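Local coordinates for cobalamin biosynthesis protein CobN (Mycobacterium tuberculosis, PDB 7C6O), which is the catalytic subunit of a cobaltochelatase and probably inserts cobalt into the corrin ring during aerobic cobalamin biosynthesis, at residues Trp877-Gly882 / Arg1053-Ala1058; Arg933-Val938 / Asn972-His977; Ala958-Ala963 / Arg990-Ile995; Arg1049-Ile1054 / Ala1083-Leu1088. One frame throughout, in Å; residues are numbered along the deposited sequence.

Interaction 1: residues Trp877-Gly882 / Arg1053-Ala1058; sequences WPRSVG and RIAVAA
V881 pairs with V1056, and G882 with A1057, as neighbouring parallel strands of a mixed beta sheet. The ladder runs from G882 N to V1056 O (2.8 Å) and from A1058 N to G882 O (2.7 Å). At the entrance to the strands two successive amides converge on one carbonyl: A1055 N lies 2.9 Å from S880 O, while V1056 N adds only a weak bond to the same oxygen. V881 and V1056 share a face, where CG2 of V1056 also meets P878 CB at 3.7 Å under helix 853-874. On the other face, I1054 lies against the bare backbone of G882, its CG2 3.7 Å from G882 N, beneath helix 1072-1089. R879 borders this core. Its CG sits between the backbone N and the carbonyl carbon (chi1 61°), and the extended chain then reaches along R1053 and I1054, with A1055 CB over one face of the guanidinium. A water that donates to I1054 O accepts a weak bond from R879 NH2. Helices on both faces of parallel strands are the mark of a three-layer alpha/beta/alpha sandwich, here built from strands 171 residues apart.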
# COMPACT_ATOMS: atom_id res chain seq x y z
N TRP A 877 -15.90 -20.00 -24.66
CA TRP A 877 -14.94 -19.42 -23.74
C TRP A 877 -14.50 -18.04 -24.23
O TRP A 877 -14.42 -17.80 -25.44
CB TRP A 877 -13.71 -20.31 -23.60
CG TRP A 877 -14.01 -21.72 -23.20
CD1 TRP A 877 -13.96 -22.82 -23.99
CD2 TRP A 877 -14.38 -22.18 -21.89
NE1 TRP A 877 -14.29 -23.94 -23.27
CE2 TRP A 877 -14.55 -23.57 -21.97
CE3 TRP A 877 -14.59 -21.55 -20.66
CZ2 TRP A 877 -14.92 -24.35 -20.88
CZ3 TRP A 877 -14.95 -22.32 -19.57
CH2 TRP A 877 -15.11 -23.70 -19.69
N PRO A 878 -14.22 -17.11 -23.32
CA PRO A 878 -13.59 -15.86 -23.73
C PRO A 878 -12.15 -16.11 -24.16
O PRO A 878 -11.41 -16.85 -23.51
CB PRO A 878 -13.67 -14.99 -22.47
CG PRO A 878 -13.63 -15.97 -21.35
CD PRO A 878 -14.36 -17.20 -21.85
N ARG A 879 -11.75 -15.48 -25.27
CA ARG A 879 -10.39 -15.67 -25.76
C ARG A 879 -9.37 -15.02 -24.84
O ARG A 879 -8.25 -15.54 -24.70
CB ARG A 879 -10.27 -15.10 -27.18
CG ARG A 879 -10.54 -13.61 -27.27
CD ARG A 879 -10.62 -13.11 -28.70
NE ARG A 879 -11.12 -11.74 -28.76
CZ ARG A 879 -12.41 -11.42 -28.72
NH1 ARG A 879 -13.33 -12.37 -28.62
NH2 ARG A 879 -12.79 -10.15 -28.78
N SER A 880 -9.73 -13.91 -24.21
CA SER A 880 -8.82 -13.18 -23.35
C SER A 880 -9.60 -12.40 -22.30
O SER A 880 -10.68 -11.87 -22.59
CB SER A 880 -7.94 -12.22 -24.16
OG SER A 880 -7.08 -11.48 -23.31
N VAL A 881 -9.06 -12.35 -21.09
CA VAL A 881 -9.61 -11.57 -20.00
C VAL A 881 -8.64 -10.44 -19.69
O VAL A 881 -7.43 -10.67 -19.56
CB VAL A 881 -9.84 -12.44 -18.74
CG1 VAL A 881 -10.25 -11.57 -17.56
CG2 VAL A 881 -10.88 -13.51 -19.02
N GLY A 882 -9.16 -9.22 -19.61
CA GLY A 882 -8.39 -8.09 -19.12
C GLY A 882 -8.75 -7.83 -17.67
O GLY A 882 -9.93 -7.73 -17.32
N ARG A 1053 -7.87 -7.95 -28.25
CA ARG A 1053 -8.33 -9.31 -28.02
C ARG A 1053 -9.15 -9.46 -26.75
O ARG A 1053 -9.74 -10.53 -26.53
CB ARG A 1053 -7.13 -10.27 -27.94
CG ARG A 1053 -6.35 -10.39 -29.23
CD ARG A 1053 -5.37 -11.55 -29.16
NE ARG A 1053 -4.64 -11.74 -30.41
CZ ARG A 1053 -3.37 -11.38 -30.58
NH1 ARG A 1053 -2.69 -10.82 -29.59
NH2 ARG A 1053 -2.78 -11.59 -31.75
N ILE A 1054 -9.21 -8.44 -25.90
CA ILE A 1054 -9.90 -8.56 -24.62
C ILE A 1054 -11.38 -8.80 -24.86
O ILE A 1054 -12.08 -7.97 -25.46
CB ILE A 1054 -9.67 -7.32 -23.75
CG1 ILE A 1054 -8.20 -7.22 -23.35
CG2 ILE A 1054 -10.57 -7.36 -22.52
CD1 ILE A 1054 -7.86 -5.95 -22.59
N ALA A 1055 -11.88 -9.94 -24.38
CA ALA A 1055 -13.30 -10.27 -24.49
C ALA A 1055 -14.08 -9.86 -23.25
O ALA A 1055 -15.26 -9.52 -23.36
CB ALA A 1055 -13.47 -11.77 -24.73
N VAL A 1056 -13.44 -9.90 -22.08
CA VAL A 1056 -14.06 -9.49 -20.82
C VAL A 1056 -13.09 -8.56 -20.10
O VAL A 1056 -11.95 -8.94 -19.82
CB VAL A 1056 -14.39 -10.68 -19.90
CG1 VAL A 1056 -15.45 -10.29 -18.89
CG2 VAL A 1056 -14.79 -11.89 -20.70
N ALA A 1057 -13.55 -7.35 -19.77
CA ALA A 1057 -12.80 -6.45 -18.91
C ALA A 1057 -13.31 -6.63 -17.48
O ALA A 1057 -14.49 -6.38 -17.20
CB ALA A 1057 -12.95 -5.00 -19.36
N ALA A 1058 -12.44 -7.07 -16.58
CA ALA A 1058 -12.84 -7.45 -15.24
C ALA A 1058 -12.16 -6.59 -14.19
O ALA A 1058 -11.01 -6.17 -14.35
CB ALA A 1058 -12.54 -8.93 -14.97
O HOH W 1 -12.12 -7.13 -27.98

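Interaction 2: residues Arg933-Val938 / Asn972-His977; sequences RIDVTV and NYVRAH
D935 and H977 join the start of a beta strand to the first turn of helix 973-985 through a His-carboxylate hydrogen bond. This is the tight part: H977 ND1 donates to D935 OD2 over 2.6 Å, the oxygen lying in the ring plane and offering its anti lone pair. The carboxylate plane is turned 32° from the imidazole, and OD1 is left for a salt bridge to R994. Beside it V974 CG2 presses on D935 CA at 3.6 Å. The backbones also meet, Y973 N donating a hydrogen bond to R933 O (2.9 Å). Equally buried, R933 and N972 touch through R933 CD and N972 ND2 (3.7 Å), guanidinium and amide planes 66° apart; E967 accepts from both R933 NE and N972 ND2, and R933 NH2 bonds M924 O. Packing thins at the partly exposed Y973, whose ring merely lies alongside I934, with Y973 CE2 3.8 Å from I934 CD1. Back in the buried part, N972 is the N-cap: with CG anti to the backbone N (chi1 -171°), its OD1 takes the R975 N-H at 2.9 Å, almost straight at hydrogen but from above the amide plane.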
# COMPACT_ATOMS: atom_id res chain seq x y z
N ARG A 933 -6.51 -22.91 -21.72
CA ARG A 933 -5.82 -21.81 -21.06
C ARG A 933 -6.34 -20.49 -21.63
O ARG A 933 -6.29 -20.28 -22.85
CB ARG A 933 -4.31 -21.93 -21.25
CG ARG A 933 -3.72 -23.25 -20.79
CD ARG A 933 -2.20 -23.20 -20.76
NE ARG A 933 -1.63 -24.54 -20.62
CZ ARG A 933 -1.49 -25.17 -19.46
NH1 ARG A 933 -1.89 -24.60 -18.33
NH2 ARG A 933 -0.97 -26.39 -19.43
N ILE A 934 -6.84 -19.63 -20.76
CA ILE A 934 -7.41 -18.35 -21.18
C ILE A 934 -6.30 -17.30 -21.14
O ILE A 934 -5.56 -17.21 -20.16
CB ILE A 934 -8.58 -17.95 -20.27
CG1 ILE A 934 -9.60 -19.10 -20.16
CG2 ILE A 934 -9.25 -16.68 -20.79
CD1 ILE A 934 -10.29 -19.46 -21.46
N ASP A 935 -6.19 -16.52 -22.21
CA ASP A 935 -5.23 -15.43 -22.24
C ASP A 935 -5.63 -14.35 -21.25
O ASP A 935 -6.81 -14.12 -20.98
CB ASP A 935 -5.12 -14.85 -23.65
CG ASP A 935 -3.75 -14.26 -23.95
OD1 ASP A 935 -2.90 -14.19 -23.03
OD2 ASP A 935 -3.52 -13.86 -25.11
N VAL A 936 -4.63 -13.68 -20.68
CA VAL A 936 -4.87 -12.63 -19.70
C VAL A 936 -3.98 -11.43 -20.02
O VAL A 936 -2.77 -11.58 -20.19
CB VAL A 936 -4.61 -13.10 -18.25
CG1 VAL A 936 -4.90 -11.97 -17.27
CG2 VAL A 936 -5.45 -14.32 -17.91
N THR A 937 -4.59 -10.25 -20.11
CA THR A 937 -3.87 -8.99 -20.13
C THR A 937 -4.08 -8.30 -18.79
O THR A 937 -5.22 -8.16 -18.34
CB THR A 937 -4.35 -8.09 -21.27
OG1 THR A 937 -3.99 -8.67 -22.53
CG2 THR A 937 -3.72 -6.71 -21.17
N VAL A 938 -2.99 -7.91 -18.15
CA VAL A 938 -3.01 -7.39 -16.79
C VAL A 938 -2.61 -5.92 -16.82
O VAL A 938 -1.53 -5.58 -17.32
CB VAL A 938 -2.08 -8.18 -15.86
CG1 VAL A 938 -2.08 -7.57 -14.46
CG2 VAL A 938 -2.49 -9.64 -15.81
N ASN A 972 -5.06 -23.71 -25.72
CA ASN A 972 -4.11 -22.74 -25.18
C ASN A 972 -4.26 -21.45 -25.99
O ASN A 972 -3.61 -21.28 -27.02
CB ASN A 972 -2.69 -23.28 -25.23
CG ASN A 972 -1.70 -22.41 -24.48
OD1 ASN A 972 -1.90 -21.21 -24.31
ND2 ASN A 972 -0.60 -23.02 -24.05
N TYR A 973 -5.10 -20.54 -25.50
CA TYR A 973 -5.30 -19.27 -26.19
C TYR A 973 -4.08 -18.36 -26.05
O TYR A 973 -3.84 -17.51 -26.91
CB TYR A 973 -6.54 -18.56 -25.66
CG TYR A 973 -7.84 -19.33 -25.84
CD1 TYR A 973 -7.92 -20.39 -26.73
CD2 TYR A 973 -8.97 -18.99 -25.11
CE1 TYR A 973 -9.11 -21.10 -26.89
CE2 TYR A 973 -10.16 -19.69 -25.27
CZ TYR A 973 -10.22 -20.74 -26.16
OH TYR A 973 -11.39 -21.44 -26.31
N VAL A 974 -3.30 -18.54 -24.98
CA VAL A 974 -2.08 -17.75 -24.80
C VAL A 974 -1.10 -18.03 -25.93
O VAL A 974 -0.63 -17.11 -26.62
CB VAL A 974 -1.45 -18.03 -23.43
CG1 VAL A 974 -0.17 -17.22 -23.25
CG2 VAL A 974 -2.44 -17.75 -22.31
N ARG A 975 -0.78 -19.31 -26.13
CA ARG A 975 0.15 -19.67 -27.20
C ARG A 975 -0.40 -19.28 -28.57
O ARG A 975 0.35 -18.81 -29.43
CB ARG A 975 0.44 -21.17 -27.16
CG ARG A 975 1.31 -21.65 -28.31
CD ARG A 975 1.62 -23.12 -28.20
NE ARG A 975 2.52 -23.57 -29.25
CZ ARG A 975 3.84 -23.41 -29.21
NH1 ARG A 975 4.59 -23.85 -30.22
NH2 ARG A 975 4.42 -22.83 -28.17
N ALA A 976 -1.71 -19.46 -28.77
CA ALA A 976 -2.30 -19.13 -30.07
C ALA A 976 -2.12 -17.66 -30.41
O ALA A 976 -1.76 -17.31 -31.54
CB ALA A 976 -3.79 -19.51 -30.07
N HIS A 977 -2.37 -16.78 -29.44
CA HIS A 977 -2.20 -15.35 -29.68
C HIS A 977 -0.73 -14.99 -29.84
O HIS A 977 -0.38 -14.17 -30.70
CB HIS A 977 -2.83 -14.55 -28.54
CG HIS A 977 -4.30 -14.76 -28.39
ND1 HIS A 977 -4.97 -14.52 -27.21
CD2 HIS A 977 -5.23 -15.18 -29.28
CE1 HIS A 977 -6.26 -14.79 -27.38
NE2 HIS A 977 -6.44 -15.19 -28.62

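Interaction 3: residues Ala958-Ala963 / Arg990-Ile995; sequences AVRLVA and RATTRI
R960 and T992 bring their CA atoms within 6.0 Å, where the last turns of helix 949-963 pass the point at which the chain leaves helical geometry after helix 988-991. No hydrogen bond joins the two segments, so the example is one of side chains fitted against a backbone corner. V959 does most of the filling: its CG1, held anti to the backbone N (chi1 172°), lies 3.6 Å from T992 O and equally close to R994 CG, the two side chains crossing at about a right angle. One turn on, A963 CB meets T992 CG2 at 4.0 Å. To one side, R960 lays its aliphatic part across the threonine, CG standing 3.6 Å from T992 OG1, before the chain bends at chi3 and carries its guanidinium to D956 and D957 of its own helix. T992 OG1 makes weak hydrogen bonds with R989 NH2 and Q988 O.

R994, whose CG meets V959, has its guanidinium held by several bonds. The chain folds back at chi2 (-64°), so that NH1 reaches two carbonyls of its own corner, T993 O at 3.0 Å within the guanidinium plane and A991 O at 3.2 Å, tilted from it. NE goes to D935 in a salt bridge. These bonds should hold the guanidinium in place, with CG turned to the valine.

Around the contact, helix 896-905 backs A958 and V959 through L905, helix 973-985 brings V974 against A963, and R994 leads directly into strand 995-997, beside strand 935-940.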
# COMPACT_ATOMS: atom_id res chain seq x y z
N ALA A 958 4.67 -16.82 -15.65
CA ALA A 958 3.58 -17.75 -15.92
C ALA A 958 3.10 -17.64 -17.36
O ALA A 958 2.81 -18.66 -18.00
CB ALA A 958 2.42 -17.50 -14.95
N VAL A 959 2.98 -16.42 -17.88
CA VAL A 959 2.57 -16.22 -19.27
C VAL A 959 3.56 -16.88 -20.22
O VAL A 959 3.18 -17.63 -21.13
CB VAL A 959 2.42 -14.72 -19.58
CG1 VAL A 959 2.19 -14.52 -21.07
CG2 VAL A 959 1.29 -14.12 -18.77
N ARG A 960 4.86 -16.60 -20.03
CA ARG A 960 5.87 -17.20 -20.89
C ARG A 960 5.93 -18.71 -20.71
O ARG A 960 6.19 -19.44 -21.68
CB ARG A 960 7.23 -16.57 -20.61
CG ARG A 960 7.37 -15.15 -21.15
CD ARG A 960 8.73 -14.55 -20.86
NE ARG A 960 8.84 -14.10 -19.47
CZ ARG A 960 9.51 -14.74 -18.53
NH1 ARG A 960 10.15 -15.87 -18.81
NH2 ARG A 960 9.55 -14.25 -17.30
N LEU A 961 5.68 -19.20 -19.50
CA LEU A 961 5.63 -20.64 -19.25
C LEU A 961 4.60 -21.31 -20.16
O LEU A 961 4.93 -22.23 -20.92
CB LEU A 961 5.29 -20.89 -17.78
CG LEU A 961 5.87 -22.10 -17.04
CD1 LEU A 961 5.25 -22.20 -15.65
CD2 LEU A 961 5.69 -23.40 -17.81
N VAL A 962 3.35 -20.85 -20.11
CA VAL A 962 2.29 -21.50 -20.87
C VAL A 962 2.32 -21.14 -22.35
O VAL A 962 1.82 -21.91 -23.18
CB VAL A 962 0.90 -21.17 -20.29
CG1 VAL A 962 0.80 -21.69 -18.88
CG2 VAL A 962 0.64 -19.67 -20.33
N ALA A 963 2.89 -19.99 -22.72
CA ALA A 963 3.02 -19.66 -24.13
C ALA A 963 3.94 -20.63 -24.84
O ALA A 963 3.80 -20.87 -26.05
CB ALA A 963 3.52 -18.23 -24.30
N ARG A 990 8.10 -9.49 -27.35
CA ARG A 990 6.88 -8.72 -27.59
C ARG A 990 5.66 -9.62 -27.65
O ARG A 990 4.59 -9.25 -27.15
CB ARG A 990 7.01 -7.92 -28.89
CG ARG A 990 8.03 -6.79 -28.85
CD ARG A 990 7.91 -5.93 -30.10
NE ARG A 990 6.53 -5.50 -30.30
CZ ARG A 990 6.08 -4.92 -31.41
NH1 ARG A 990 6.90 -4.72 -32.43
NH2 ARG A 990 4.81 -4.56 -31.50
N ALA A 991 5.80 -10.81 -28.23
CA ALA A 991 4.67 -11.71 -28.40
C ALA A 991 4.14 -12.26 -27.09
O ALA A 991 2.99 -12.71 -27.03
CB ALA A 991 5.05 -12.86 -29.33
N THR A 992 4.95 -12.25 -26.03
CA THR A 992 4.51 -12.73 -24.72
C THR A 992 4.28 -11.59 -23.73
O THR A 992 4.14 -11.85 -22.53
CB THR A 992 5.53 -13.72 -24.14
OG1 THR A 992 6.80 -13.07 -24.01
CG2 THR A 992 5.66 -14.93 -25.05
N THR A 993 4.24 -10.35 -24.20
CA THR A 993 4.02 -9.21 -23.32
C THR A 993 2.54 -9.15 -22.95
O THR A 993 1.68 -9.10 -23.83
CB THR A 993 4.47 -7.92 -24.00
OG1 THR A 993 5.89 -7.97 -24.20
CG2 THR A 993 4.13 -6.72 -23.13
N ARG A 994 2.25 -9.15 -21.65
CA ARG A 994 0.88 -9.11 -21.15
C ARG A 994 0.66 -8.12 -20.01
O ARG A 994 -0.50 -7.78 -19.74
CB ARG A 994 0.43 -10.50 -20.68
CG ARG A 994 0.29 -11.53 -21.79
CD ARG A 994 -0.81 -11.15 -22.77
NE ARG A 994 -1.06 -12.21 -23.74
CZ ARG A 994 -0.37 -12.37 -24.87
NH1 ARG A 994 0.63 -11.54 -25.16
NH2 ARG A 994 -0.66 -13.36 -25.70
N ILE A 995 1.70 -7.66 -19.32
CA ILE A 995 1.55 -6.85 -18.12
C ILE A 995 1.86 -5.40 -18.47
O ILE A 995 2.95 -5.08 -18.95
CB ILE A 995 2.47 -7.34 -17.00
CG1 ILE A 995 2.30 -8.85 -16.79
CG2 ILE A 995 2.19 -6.59 -15.70
CD1 ILE A 995 3.31 -9.45 -15.84

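Interaction 4: residues Arg1049-Ile1054 / Ala1083-Leu1088; sequences RQYRRI and ATVRAL
Y1051, I1054 and R1052 carry one side of this contact, and T1084, V1085 and L1088, on one face of helix 1072-1089, carry the other. The apolar part centres on V1085. Its CG2 fits into the bend of a type I turn from Y1051 to I1054, 3.4 Å from Y1051 O and 3.9 Å from both Y1051 CD2 and I1054 CD1. That isoleucine methyl also lies over one face of the tyrosine ring, near the rim. T1084 CG2 approaches the same CD2 obliquely, the methyl standing anti to the backbone N while the hydroxyl bonds G1080 O within its own helix. One helical turn later L1088 sends CD1 against Y1051 CB at 3.7 Å.

The polar part lies at the exposed margin. R1052 crosses L1088 at about a right angle, R1052 CG packing on L1088 CB at 3.7 Å, and CD2 of the leucine sits over one face of the guanidinium. NH1 then gives L1088 O a weak hydrogen bond of 3.2 Å, strongly bent at hydrogen (123°). Since this carbonyl belongs to the C-terminal end of the helix, the positive charge would be expected to suit its dipole.

Helix 1019-1030 packs on the adjoining flank of helix 1072-1089, at A1083, T1084 and A1087, and Y1051 OH bonds Y1026 OH there. Strand 935-940 touches the Y1051 side chain through T937 and R939, while Q1050 NE2 and R1053 NH2 turn to D981 of helix 973-985.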
# COMPACT_ATOMS: atom_id res chain seq x y z
N ARG A 1049 -2.38 -4.39 -29.50
CA ARG A 1049 -2.60 -5.74 -30.01
C ARG A 1049 -3.31 -6.61 -28.98
O ARG A 1049 -4.24 -7.35 -29.33
CB ARG A 1049 -1.26 -6.37 -30.42
CG ARG A 1049 -0.58 -5.67 -31.57
CD ARG A 1049 0.69 -6.40 -32.01
NE ARG A 1049 0.38 -7.60 -32.77
CZ ARG A 1049 0.12 -7.62 -34.07
NH1 ARG A 1049 0.12 -6.49 -34.76
NH2 ARG A 1049 -0.15 -8.77 -34.68
N GLN A 1050 -2.91 -6.53 -27.71
CA GLN A 1050 -3.52 -7.36 -26.69
C GLN A 1050 -4.90 -6.84 -26.28
O GLN A 1050 -5.81 -7.64 -26.05
CB GLN A 1050 -2.60 -7.47 -25.46
CG GLN A 1050 -1.15 -7.82 -25.78
CD GLN A 1050 -1.00 -8.97 -26.76
OE1 GLN A 1050 -1.78 -9.93 -26.74
NE2 GLN A 1050 0.01 -8.89 -27.62
N TYR A 1051 -5.07 -5.52 -26.18
CA TYR A 1051 -6.37 -4.99 -25.80
C TYR A 1051 -7.43 -5.29 -26.85
O TYR A 1051 -8.60 -5.49 -26.50
CB TYR A 1051 -6.29 -3.48 -25.53
CG TYR A 1051 -5.91 -3.14 -24.11
CD1 TYR A 1051 -4.76 -3.66 -23.53
CD2 TYR A 1051 -6.70 -2.29 -23.34
CE1 TYR A 1051 -4.41 -3.35 -22.23
CE2 TYR A 1051 -6.35 -1.97 -22.04
CZ TYR A 1051 -5.20 -2.51 -21.49
OH TYR A 1051 -4.83 -2.21 -20.20
N ARG A 1052 -7.05 -5.33 -28.13
CA ARG A 1052 -8.01 -5.68 -29.17
C ARG A 1052 -8.58 -7.08 -28.97
O ARG A 1052 -9.69 -7.36 -29.45
CB ARG A 1052 -7.37 -5.57 -30.56
CG ARG A 1052 -7.27 -4.15 -31.08
CD ARG A 1052 -6.82 -4.12 -32.54
NE ARG A 1052 -5.66 -3.24 -32.73
CZ ARG A 1052 -5.73 -1.98 -33.13
NH1 ARG A 1052 -6.90 -1.42 -33.40
NH2 ARG A 1052 -4.61 -1.27 -33.27
N ARG A 1053 -7.87 -7.95 -28.25
CA ARG A 1053 -8.33 -9.31 -28.02
C ARG A 1053 -9.15 -9.46 -26.75
O ARG A 1053 -9.74 -10.53 -26.53
CB ARG A 1053 -7.13 -10.27 -27.94
CG ARG A 1053 -6.35 -10.39 -29.23
CD ARG A 1053 -5.37 -11.55 -29.16
NE ARG A 1053 -4.64 -11.74 -30.41
CZ ARG A 1053 -3.37 -11.38 -30.58
NH1 ARG A 1053 -2.69 -10.82 -29.59
NH2 ARG A 1053 -2.78 -11.59 -31.75
N ILE A 1054 -9.21 -8.44 -25.90
CA ILE A 1054 -9.90 -8.56 -24.62
C ILE A 1054 -11.38 -8.80 -24.86
O ILE A 1054 -12.08 -7.97 -25.46
CB ILE A 1054 -9.67 -7.32 -23.75
CG1 ILE A 1054 -8.20 -7.22 -23.35
CG2 ILE A 1054 -10.57 -7.36 -22.52
CD1 ILE A 1054 -7.86 -5.95 -22.59
N ALA A 1083 -13.27 1.39 -22.32
CA ALA A 1083 -13.29 2.43 -23.35
C ALA A 1083 -12.15 2.25 -24.34
O ALA A 1083 -12.32 2.49 -25.54
CB ALA A 1083 -13.23 3.81 -22.70
N THR A 1084 -10.98 1.83 -23.86
CA THR A 1084 -9.83 1.67 -24.74
C THR A 1084 -10.04 0.52 -25.71
O THR A 1084 -9.73 0.64 -26.91
CB THR A 1084 -8.56 1.48 -23.91
OG1 THR A 1084 -8.37 2.62 -23.07
CG2 THR A 1084 -7.34 1.31 -24.81
N VAL A 1085 -10.58 -0.60 -25.23
CA VAL A 1085 -10.92 -1.71 -26.12
C VAL A 1085 -11.97 -1.28 -27.13
O VAL A 1085 -11.88 -1.62 -28.32
CB VAL A 1085 -11.39 -2.93 -25.30
CG1 VAL A 1085 -11.85 -4.05 -26.22
CG2 VAL A 1085 -10.28 -3.42 -24.38
N ARG A 1086 -12.98 -0.53 -26.69
CA ARG A 1086 -14.01 -0.05 -27.61
C ARG A 1086 -13.41 0.86 -28.67
O ARG A 1086 -13.75 0.76 -29.85
CB ARG A 1086 -15.12 0.66 -26.85
CG ARG A 1086 -16.30 1.07 -27.74
CD ARG A 1086 -17.43 1.73 -26.95
NE ARG A 1086 -16.99 2.96 -26.29
CZ ARG A 1086 -16.90 3.10 -24.97
NH1 ARG A 1086 -17.23 2.09 -24.17
NH2 ARG A 1086 -16.48 4.24 -24.45
N ALA A 1087 -12.50 1.76 -28.26
CA ALA A 1087 -11.85 2.65 -29.22
C ALA A 1087 -11.06 1.85 -30.26
O ALA A 1087 -11.09 2.18 -31.45
CB ALA A 1087 -10.94 3.63 -28.49
N LEU A 1088 -10.36 0.81 -29.82
CA LEU A 1088 -9.51 0.05 -30.73
C LEU A 1088 -10.33 -0.80 -31.69
O LEU A 1088 -9.98 -0.91 -32.87
CB LEU A 1088 -8.54 -0.82 -29.93
CG LEU A 1088 -7.42 -0.10 -29.20
CD1 LEU A 1088 -6.75 -1.02 -28.19
CD2 LEU A 1088 -6.40 0.44 -30.19

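In the fold
All four contacts belong to one alpha/beta region, and each is mostly buried. Interaction 1 is the sheet itself, held by backbone bonds; interactions 2, 3 and 4 bring helices or turns to it. Interactions 1 and 2 adjoin through V881, whose backbone bonds to D935 and T937. Interactions 2 and 3 are linked by the D935-R994 salt bridge and by N972 ND2 to V962 O, so buried charge complements the purely van der Waals fit across interaction 3. Interaction 4 shares R1053 and I1054 with interaction 1 and is chiefly apolar. Arginines mark the more exposed margins: R879 in interaction 1, R960 in interaction 3 and R1052 in interaction 4.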